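Local coordinates for DUF2235 domain-containing protein (Pseudomonas aeruginosa, PDB 4O5P) that probably hydrolyses membrane phospholipids as a type VI secretion effector, using a catalytic domain of the alpha/beta-hydrolase class, at residues D281-V286 / A342-D347; G135-E140 / G297-A302; A228-I233 / S273-G278. One frame throughout, in Å; residues are numbered along the deposited sequence.

Contact 1. Residues D281-V286 / A342-D347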
loop_
_atom_site.group_PDB
_atom_site.type_symbol
_atom_site.label_atom_id
_atom_site.label_comp_id
_atom_site.label_asym_id
_atom_site.label_seq_id
_atom_site.Cartn_x
_atom_site.Cartn_y
_atom_site.Cartn_z
ATOM N N ASP A 281 -3.815 -6.489 0.748
ATOM C CA ASP A 281 -2.683 -6.494 -0.209
ATOM C C ASP A 281 -1.594 -5.490 0.116
ATOM O O ASP A 281 -1.440 -4.506 -0.600
ATOM C CB ASP A 281 -3.196 -6.233 -1.635
ATOM C CG ASP A 281 -2.355 -6.899 -2.696
ATOM O OD1 ASP A 281 -2.081 -8.107 -2.561
ATOM O OD2 ASP A 281 -1.962 -6.229 -3.678
ATOM N N THR A 282 -0.851 -5.738 1.203
ATOM C CA THR A 282 0.190 -4.829 1.675
ATOM C C THR A 282 1.286 -4.581 0.645
ATOM O O THR A 282 1.883 -5.532 0.143
ATOM C CB THR A 282 0.898 -5.406 2.901
ATOM O OG1 THR A 282 -0.063 -5.684 3.917
ATOM C CG2 THR A 282 1.951 -4.432 3.431
ATOM N N VAL A 283 1.558 -3.305 0.353
ATOM C CA VAL A 283 2.678 -2.931 -0.521
ATOM C C VAL A 283 3.500 -1.865 0.173
ATOM O O VAL A 283 2.980 -0.814 0.500
ATOM C CB VAL A 283 2.199 -2.381 -1.872
ATOM C CG1 VAL A 283 3.393 -1.813 -2.668
ATOM C CG2 VAL A 283 1.463 -3.470 -2.662
ATOM N N ALA A 284 4.780 -2.138 0.415
ATOM C CA ALA A 284 5.589 -1.269 1.274
ATOM C C ALA A 284 6.670 -0.566 0.479
ATOM O O ALA A 284 7.579 0.058 1.051
ATOM C CB ALA A 284 6.213 -2.079 2.410
ATOM N N ALA A 285 6.542 -0.647 -0.841
ATOM C CA ALA A 285 7.614 -0.250 -1.751
ATOM C C ALA A 285 7.694 1.243 -1.908
ATOM O O ALA A 285 6.668 1.929 -1.929
ATOM C CB ALA A 285 7.408 -0.892 -3.142
ATOM N N VAL A 286 8.918 1.737 -2.041
ATOM C CA VAL A 286 9.138 3.097 -2.504
ATOM C C VAL A 286 8.450 3.279 -3.866
ATOM O O VAL A 286 8.397 2.343 -4.679
ATOM C CB VAL A 286 10.651 3.408 -2.599
ATOM C CG1 VAL A 286 11.305 2.648 -3.756
ATOM C CG2 VAL A 286 10.882 4.898 -2.711
ATOM N N ALA A 342 6.140 -4.660 -11.005
ATOM C CA ALA A 342 7.394 -4.466 -10.280
ATOM C C ALA A 342 7.232 -3.422 -9.182
ATOM O O ALA A 342 7.925 -3.465 -8.179
ATOM C CB ALA A 342 8.472 -4.025 -11.233
ATOM N N SER A 343 6.320 -2.483 -9.399
ATOM C CA SER A 343 6.116 -1.356 -8.495
ATOM C C SER A 343 5.215 -1.731 -7.319
ATOM O O SER A 343 5.038 -0.934 -6.392
ATOM C CB SER A 343 5.475 -0.210 -9.270
ATOM O OG SER A 343 4.335 -0.699 -9.966
ATOM N N PHE A 344 4.633 -2.933 -7.366
ATOM C CA PHE A 344 3.694 -3.359 -6.330
ATOM C C PHE A 344 4.016 -4.720 -5.693
ATOM O O PHE A 344 3.174 -5.623 -5.694
ATOM C CB PHE A 344 2.255 -3.317 -6.871
ATOM C CG PHE A 344 1.720 -1.923 -7.033
ATOM C CD1 PHE A 344 2.128 -1.121 -8.095
ATOM C CD2 PHE A 344 0.825 -1.403 -6.115
ATOM C CE1 PHE A 344 1.655 0.163 -8.234
ATOM C CE2 PHE A 344 0.340 -0.114 -6.250
ATOM C CZ PHE A 344 0.755 0.670 -7.299
ATOM N N PRO A 345 5.220 -4.858 -5.100
ATOM C CA PRO A 345 5.507 -6.121 -4.419
ATOM C C PRO A 345 4.650 -6.301 -3.165
ATOM O O PRO A 345 4.268 -5.327 -2.492
ATOM C CB PRO A 345 6.995 -6.001 -4.050
ATOM C CG PRO A 345 7.256 -4.514 -3.978
ATOM C CD PRO A 345 6.351 -3.915 -5.024
ATOM N N LEU A 346 4.347 -7.558 -2.861
ATOM C CA LEU A 346 3.513 -7.873 -1.731
ATOM C C LEU A 346 4.372 -8.064 -0.479
ATOM O O LEU A 346 5.484 -8.596 -0.539
ATOM C CB LEU A 346 2.716 -9.152 -2.028
ATOM C CG LEU A 346 1.776 -9.663 -0.938
ATOM C CD1 LEU A 346 0.659 -8.648 -0.634
ATOM C CD2 LEU A 346 1.184 -11.001 -1.355
ATOM N N ASP A 347 3.878 -7.586 0.652
ATOM C CA ASP A 347 4.399 -8.066 1.921
ATOM C C ASP A 347 3.389 -9.007 2.558
ATOM O O ASP A 347 2.349 -8.577 3.062
ATOM C CB ASP A 347 4.740 -6.913 2.878
ATOM C CG ASP A 347 6.224 -6.598 2.900
ATOM O OD1 ASP A 347 6.668 -5.808 2.041
ATOM O OD2 ASP A 347 6.955 -7.129 3.777
HETATM O O HOH W 1 5.759 -4.698 -0.155
HETATM O O HOH W 2 7.321 1.275 -6.665
#
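In the loop after strand 270-280, which carries the probable acid of the catalytic triad, Thr-282, Val-283 and Ala-285 pack on Pro-345, Leu-346 and Asp-347 at the entry to strand 346-353. Asp-281 is the probable acid of this Ser-His-Asp triad: OD2 is hydrogen-bonded to His-379 ND1 and salt-bridged to Arg-685, while OD1 is held by the backbone N of Ser-336. Across the contact, Leu-346 sends CD1 to within 3.4 Å of Asp-281 OD1, the two side chains meeting at about a right angle. A single direct hydrogen bond joins the segments, from Asp-347 N to Thr-282 O at 2.9 Å; it is nearly straight (166°), although the donor stands 34° out of the carbonyl plane. Beside it, Thr-282 CG2 meets Asp-347 CB. Both methyls of Val-283 lean on Pro-345 O. CG1, anti to the backbone N (chi1 172°), also lies 4.0 Å from Phe-344 CA, and CG2, 3.4 Å from Pro-345 O, touches ring atom CD2 of Phe-344 obliquely. Further on, Ala-285 CB rests against the proline ring, 3.7 Å from both CG and CD of Pro-345. Ala-284 N and Pro-345 O stand too far apart to bond, and a water joins them: it accepts from Ala-284 N at 2.8 Å and donates to Pro-345 O at 2.8 Å and to Asp-347 OD1 at 2.6 Å. With both of its protons committed, this water has a defined orientation and works as a polar joint of the loop, satisfying one N-H and two oxygens of buried residues.

Contact 2. Residues G135-E140 / G297-A302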
loop_
_atom_site.group_PDB
_atom_site.type_symbol
_atom_site.label_atom_id
_atom_site.label_comp_id
_atom_site.label_asym_id
_atom_site.label_seq_id
_atom_site.Cartn_x
_atom_site.Cartn_y
_atom_site.Cartn_z
ATOM N N GLY A 135 3.269 8.771 -10.319
ATOM C CA GLY A 135 3.464 7.670 -9.387
ATOM C C GLY A 135 4.824 7.613 -8.707
ATOM O O GLY A 135 5.261 6.539 -8.271
ATOM N N LEU A 136 5.500 8.756 -8.606
ATOM C CA LEU A 136 6.725 8.820 -7.819
ATOM C C LEU A 136 6.382 9.172 -6.387
ATOM O O LEU A 136 5.901 10.277 -6.106
ATOM C CB LEU A 136 7.703 9.843 -8.387
ATOM C CG LEU A 136 9.095 9.253 -8.588
ATOM C CD1 LEU A 136 8.967 7.829 -9.110
ATOM C CD2 LEU A 136 9.912 10.106 -9.540
ATOM N N ILE A 137 6.626 8.229 -5.483
ATOM C CA ILE A 137 6.234 8.395 -4.092
ATOM C C ILE A 137 7.394 8.162 -3.138
ATOM O O ILE A 137 7.982 7.081 -3.111
ATOM C CB ILE A 137 5.069 7.452 -3.727
ATOM C CG1 ILE A 137 4.171 7.221 -4.952
ATOM C CG2 ILE A 137 4.303 8.010 -2.532
ATOM C CD1 ILE A 137 2.669 7.187 -4.667
ATOM N N GLY A 138 7.723 9.191 -2.360
ATOM C CA GLY A 138 8.788 9.096 -1.378
ATOM C C GLY A 138 8.287 8.503 -0.074
ATOM O O GLY A 138 7.081 8.443 0.167
ATOM N N ALA A 139 9.216 8.072 0.770
ATOM C CA ALA A 139 8.885 7.367 2.004
ATOM C C ALA A 139 8.250 8.282 3.057
ATOM O O ALA A 139 7.448 7.843 3.912
ATOM C CB ALA A 139 10.137 6.705 2.560
ATOM N N GLU A 140 8.621 9.557 2.995
ATOM C CA GLU A 140 8.239 10.492 4.042
ATOM C C GLU A 140 6.721 10.638 4.152
ATOM O O GLU A 140 6.201 10.813 5.241
ATOM C CB GLU A 140 8.943 11.859 3.865
ATOM C CG GLU A 140 8.338 12.793 2.827
ATOM C CD GLU A 140 8.800 12.509 1.400
ATOM O OE1 GLU A 140 9.654 11.614 1.195
ATOM O OE2 GLU A 140 8.306 13.192 0.478
ATOM N N GLY A 297 12.284 -1.712 -3.566
ATOM C CA GLY A 297 12.213 -2.353 -2.271
ATOM C C GLY A 297 11.507 -1.432 -1.296
ATOM O O GLY A 297 10.938 -0.416 -1.706
ATOM N N HIS A 298 11.563 -1.771 -0.009
ATOM C CA HIS A 298 10.858 -1.023 1.042
ATOM C C HIS A 298 11.189 0.459 1.166
ATOM O O HIS A 298 12.351 0.865 1.051
ATOM C CB HIS A 298 11.151 -1.626 2.415
ATOM C CG HIS A 298 10.671 -3.028 2.599
ATOM N ND1 HIS A 298 9.738 -3.623 1.775
ATOM C CD2 HIS A 298 11.014 -3.963 3.515
ATOM C CE1 HIS A 298 9.530 -4.864 2.176
ATOM N NE2 HIS A 298 10.287 -5.093 3.233
HETATM N N MSE A 299 10.160 1.253 1.457
HETATM C CA MSE A 299 10.357 2.574 2.052
HETATM C C MSE A 299 11.124 2.383 3.365
HETATM O O MSE A 299 10.975 1.347 4.042
HETATM C CB MSE A 299 9.005 3.255 2.307
HETATM C CG MSE A 299 8.355 3.771 1.037
HETATM SE SE MSE A 299 6.471 4.292 1.261
HETATM C CE MSE A 299 6.218 5.100 -0.488
ATOM N N ASP A 300 11.935 3.373 3.728
ATOM C CA ASP A 300 12.827 3.220 4.878
ATOM C C ASP A 300 12.089 2.859 6.181
ATOM O O ASP A 300 12.560 2.010 6.956
ATOM C CB ASP A 300 13.760 4.439 5.046
ATOM C CG ASP A 300 13.013 5.765 5.117
ATOM O OD1 ASP A 300 11.784 5.777 5.353
ATOM O OD2 ASP A 300 13.663 6.821 4.945
ATOM N N TRP A 301 10.917 3.453 6.406
ATOM C CA TRP A 301 10.219 3.202 7.672
ATOM C C TRP A 301 9.667 1.781 7.763
ATOM O O TRP A 301 9.349 1.292 8.861
ATOM C CB TRP A 301 9.114 4.231 7.901
ATOM C CG TRP A 301 8.179 4.401 6.749
ATOM C CD1 TRP A 301 8.211 5.396 5.820
ATOM C CD2 TRP A 301 7.072 3.562 6.403
ATOM N NE1 TRP A 301 7.193 5.231 4.916
ATOM C CE2 TRP A 301 6.473 4.113 5.258
ATOM C CE3 TRP A 301 6.524 2.396 6.957
ATOM C CZ2 TRP A 301 5.365 3.533 4.636
ATOM C CZ3 TRP A 301 5.423 1.825 6.345
ATOM C CH2 TRP A 301 4.850 2.396 5.200
ATOM N N ALA A 302 9.564 1.130 6.602
ATOM C CA ALA A 302 8.950 -0.188 6.474
ATOM C C ALA A 302 9.908 -1.340 6.758
ATOM O O ALA A 302 9.456 -2.460 7.045
ATOM C CB ALA A 302 8.341 -0.365 5.078
#
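Met-299, present as selenomethionine, packs on Ala-139 and the loop residues before it, at the start of helix 139-162. Its CB lies 3.6 Å from Ala-139 CB and also sits above one face of the Trp-301 indole, displaced toward the rim. CG, turned anti to the carbonyl carbon (chi1 -75°), is 3.8 Å from Ala-139 CA. From there the chain is extended, and SE passes the same CA at 4.0 Å. The terminal methyl CE lies beyond the alanine, 3.5 Å from Gly-138 O and 3.7 Å from Ile-137 O, with Ile-137 CG2 beside it at 4.0 Å. Ala-139 is thus flanked by three consecutive residues: Met-299 at its CA and CB, Asp-300 with OD1 against its CB, and Trp-301 at its carbonyl. The indole NE1 donates to Ala-139 O at 2.8 Å, the oxygen lying at the ring edge near its plane; the bond is strongly bent (128°) and weak. The indole also touches Glu-143 and Ile-146 of helix 139-162 and Ala-241, Ala-245 and Trp-249 of helix 238-254, which places the contact between two helices and the end of strand 294-299. Chemically, the weak bond gives Ala-139 O one polar partner at the indole edge, and the rest is van der Waals packing, chiefly of Ala-139 against Met-299.

Contact 3. Residues A228-I233 / S273-G278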
loop_
_atom_site.group_PDB
_atom_site.type_symbol
_atom_site.label_atom_id
_atom_site.label_comp_id
_atom_site.label_asym_id
_atom_site.label_seq_id
_atom_site.Cartn_x
_atom_site.Cartn_y
_atom_site.Cartn_z
ATOM N N ALA A 228 -10.201 1.878 29.010
ATOM C CA ALA A 228 -9.220 1.316 28.085
ATOM C C ALA A 228 -9.309 1.961 26.726
ATOM O O ALA A 228 -10.214 2.762 26.450
ATOM C CB ALA A 228 -9.408 -0.207 27.937
HETATM N N MSE A 229 -8.363 1.578 25.879
HETATM C CA MSE A 229 -8.355 1.996 24.498
HETATM C C MSE A 229 -8.241 0.787 23.604
HETATM O O MSE A 229 -7.296 0.016 23.712
HETATM C CB MSE A 229 -7.205 2.953 24.253
HETATM C CG MSE A 229 -7.520 4.281 24.875
HETATM SE SE MSE A 229 -6.360 5.713 24.505
HETATM C CE MSE A 229 -5.907 5.406 22.596
ATOM N N ARG A 230 -9.222 0.646 22.718
ATOM C CA ARG A 230 -9.361 -0.529 21.877
ATOM C C ARG A 230 -9.386 -0.069 20.429
ATOM O O ARG A 230 -10.217 0.770 20.061
ATOM C CB ARG A 230 -10.659 -1.245 22.231
ATOM C CG ARG A 230 -10.797 -1.560 23.714
ATOM C CD ARG A 230 -9.709 -2.502 24.154
ATOM N NE ARG A 230 -9.752 -2.813 25.585
ATOM C CZ ARG A 230 -8.739 -3.369 26.245
ATOM N NH1 ARG A 230 -7.613 -3.677 25.606
ATOM N NH2 ARG A 230 -8.848 -3.625 27.540
ATOM N N LEU A 231 -8.473 -0.607 19.614
ATOM C CA LEU A 231 -8.249 -0.085 18.261
ATOM C C LEU A 231 -8.708 -1.057 17.173
ATOM O O LEU A 231 -8.506 -2.258 17.280
ATOM C CB LEU A 231 -6.770 0.239 18.030
ATOM C CG LEU A 231 -6.101 1.332 18.870
ATOM C CD1 LEU A 231 -4.824 1.798 18.233
ATOM C CD2 LEU A 231 -7.017 2.492 19.069
ATOM N N TYR A 232 -9.331 -0.513 16.135
ATOM C CA TYR A 232 -9.737 -1.254 14.949
ATOM C C TYR A 232 -9.106 -0.496 13.790
ATOM O O TYR A 232 -9.368 0.700 13.604
ATOM C CB TYR A 232 -11.267 -1.309 14.857
ATOM C CG TYR A 232 -11.866 -1.648 16.205
ATOM C CD1 TYR A 232 -12.096 -0.650 17.150
ATOM C CD2 TYR A 232 -12.140 -2.963 16.558
ATOM C CE1 TYR A 232 -12.602 -0.949 18.393
ATOM C CE2 TYR A 232 -12.649 -3.269 17.814
ATOM C CZ TYR A 232 -12.880 -2.257 18.716
ATOM O OH TYR A 232 -13.385 -2.544 19.965
ATOM N N ILE A 233 -8.236 -1.178 13.043
ATOM C CA ILE A 233 -7.348 -0.514 12.080
ATOM C C ILE A 233 -7.493 -1.183 10.714
ATOM O O ILE A 233 -7.360 -2.399 10.620
ATOM C CB ILE A 233 -5.855 -0.652 12.504
ATOM C CG1 ILE A 233 -5.633 -0.257 13.978
ATOM C CG2 ILE A 233 -4.946 0.151 11.578
ATOM C CD1 ILE A 233 -5.678 1.222 14.256
ATOM N N SER A 273 -5.063 -1.969 23.225
ATOM C CA SER A 273 -4.886 -3.126 22.359
ATOM C C SER A 273 -5.404 -2.821 20.962
ATOM O O SER A 273 -6.299 -2.005 20.798
ATOM C CB SER A 273 -5.658 -4.303 22.943
ATOM O OG SER A 273 -7.056 -4.083 22.825
ATOM N N ILE A 274 -4.825 -3.472 19.959
ATOM C CA ILE A 274 -5.426 -3.500 18.631
ATOM C C ILE A 274 -6.338 -4.731 18.569
ATOM O O ILE A 274 -5.869 -5.850 18.417
ATOM C CB ILE A 274 -4.359 -3.532 17.508
ATOM C CG1 ILE A 274 -3.592 -2.202 17.462
ATOM C CG2 ILE A 274 -5.022 -3.811 16.151
ATOM C CD1 ILE A 274 -2.411 -2.171 16.468
ATOM N N GLU A 275 -7.637 -4.517 18.732
ATOM C CA GLU A 275 -8.633 -5.591 18.686
ATOM C C GLU A 275 -8.708 -6.218 17.293
ATOM O O GLU A 275 -9.033 -7.409 17.160
ATOM C CB GLU A 275 -10.007 -5.029 19.039
ATOM C CG GLU A 275 -10.152 -4.523 20.470
ATOM C CD GLU A 275 -9.892 -5.609 21.481
ATOM O OE1 GLU A 275 -10.678 -6.578 21.526
ATOM O OE2 GLU A 275 -8.878 -5.511 22.213
ATOM N N PHE A 276 -8.416 -5.420 16.258
ATOM C CA PHE A 276 -8.502 -5.921 14.881
ATOM C C PHE A 276 -7.623 -5.124 13.904
ATOM O O PHE A 276 -7.689 -3.901 13.848
ATOM C CB PHE A 276 -9.960 -5.902 14.397
ATOM C CG PHE A 276 -10.161 -6.519 13.026
ATOM C CD1 PHE A 276 -10.359 -7.895 12.889
ATOM C CD2 PHE A 276 -10.141 -5.729 11.881
ATOM C CE1 PHE A 276 -10.540 -8.471 11.625
ATOM C CE2 PHE A 276 -10.314 -6.287 10.620
ATOM C CZ PHE A 276 -10.517 -7.657 10.490
ATOM N N LEU A 277 -6.801 -5.836 13.140
ATOM C CA LEU A 277 -5.980 -5.219 12.112
ATOM C C LEU A 277 -6.382 -5.852 10.769
ATOM O O LEU A 277 -6.148 -7.047 10.538
ATOM C CB LEU A 277 -4.499 -5.471 12.420
ATOM C CG LEU A 277 -3.412 -4.909 11.506
ATOM C CD1 LEU A 277 -3.443 -3.372 11.526
ATOM C CD2 LEU A 277 -2.065 -5.445 11.976
ATOM N N GLY A 278 -7.042 -5.077 9.915
ATOM C CA GLY A 278 -7.523 -5.610 8.643
ATOM C C GLY A 278 -6.761 -5.015 7.475
ATOM O O GLY A 278 -6.794 -3.803 7.262
#
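Arg-230, Leu-231, Tyr-232 and Ile-233 pair with Ser-273, Ile-274, Phe-276 and Leu-277 as neighbouring parallel strands of the central sheet, the core of an alpha/beta-hydrolase fold. Strand segments 228-233 and 276-278 run within 10° of each other. The ladder is regular at both ends: Ser-273 N bonds to Met-229 O, Leu-231 N to Ser-273 O, Ile-233 N to Phe-276 O, and Gly-278 N to Ile-233 O. In the middle a beta bulge inserts Glu-275, and Leu-231 O receives two weak bonds, from Glu-275 N at 2.8 Å and from Phe-276 N at 3.3 Å.

Beside the bulge, Glu-275 CB and CG pass along the Tyr-232 ring, the two side chains pointing the same way, and CB approaches CE2 of Tyr-232 to 3.4 Å. Arg-230 bends at chi2 (-63°), its CD then passing 3.4 Å from Ser-273 OG. Further along, its NH1 donates to that hydroxyl at 2.9 Å, with the oxygen 15° out of the guanidinium plane. The hydroxyl is itself turned to Glu-275 OE2, at a separation too short to be relied on. Glu-275 OE2 lies 4.1 Å from Arg-230 NH1, well out of the guanidinium plane, so any attraction is probably one of charge alone.

Further out, Asp-37, salt-bridged to Arg-230 NE, and His-66, whose ND1 is hydrogen-bonded to Tyr-232 OH, hold the polar ends of those two side chains. Phe-276, on the same face, packs against helix 403-416. Helix 238-254 lies over the other face, touching Leu-231, Ile-233 and Ile-274. There the strands meet through aliphatic branches: Leu-231 CB faces Ile-274 CG1 at 4.0 Å, and Leu-277 CD1 sits 3.8 Å from both CB and CG2 of Ile-233.

From the N terminus, 135-140 opens the longest loop, which contact 2 closes at 297-302 after 156 intervening residues. Contact 3 is nested wholly inside it, joining 228-233 to 273-278 across helix 238-254. Contact 1 starts at 281-286, just past the end of strand 270-280, but closes only at 342-347, beyond 302, so contacts 1 and 2 cross. Those two also touch, through probable backbone hydrogen bonds Ala-284 O to Met-299 N and Val-286 N to Gly-297 O. Contact 3 adjoins contact 1 along the chain but does not touch it otherwise; their centres are about 24 Å apart. Together they tie the central sheet, the loop with the probable acid, strands 294-299 and 346-353, and helix 139-162.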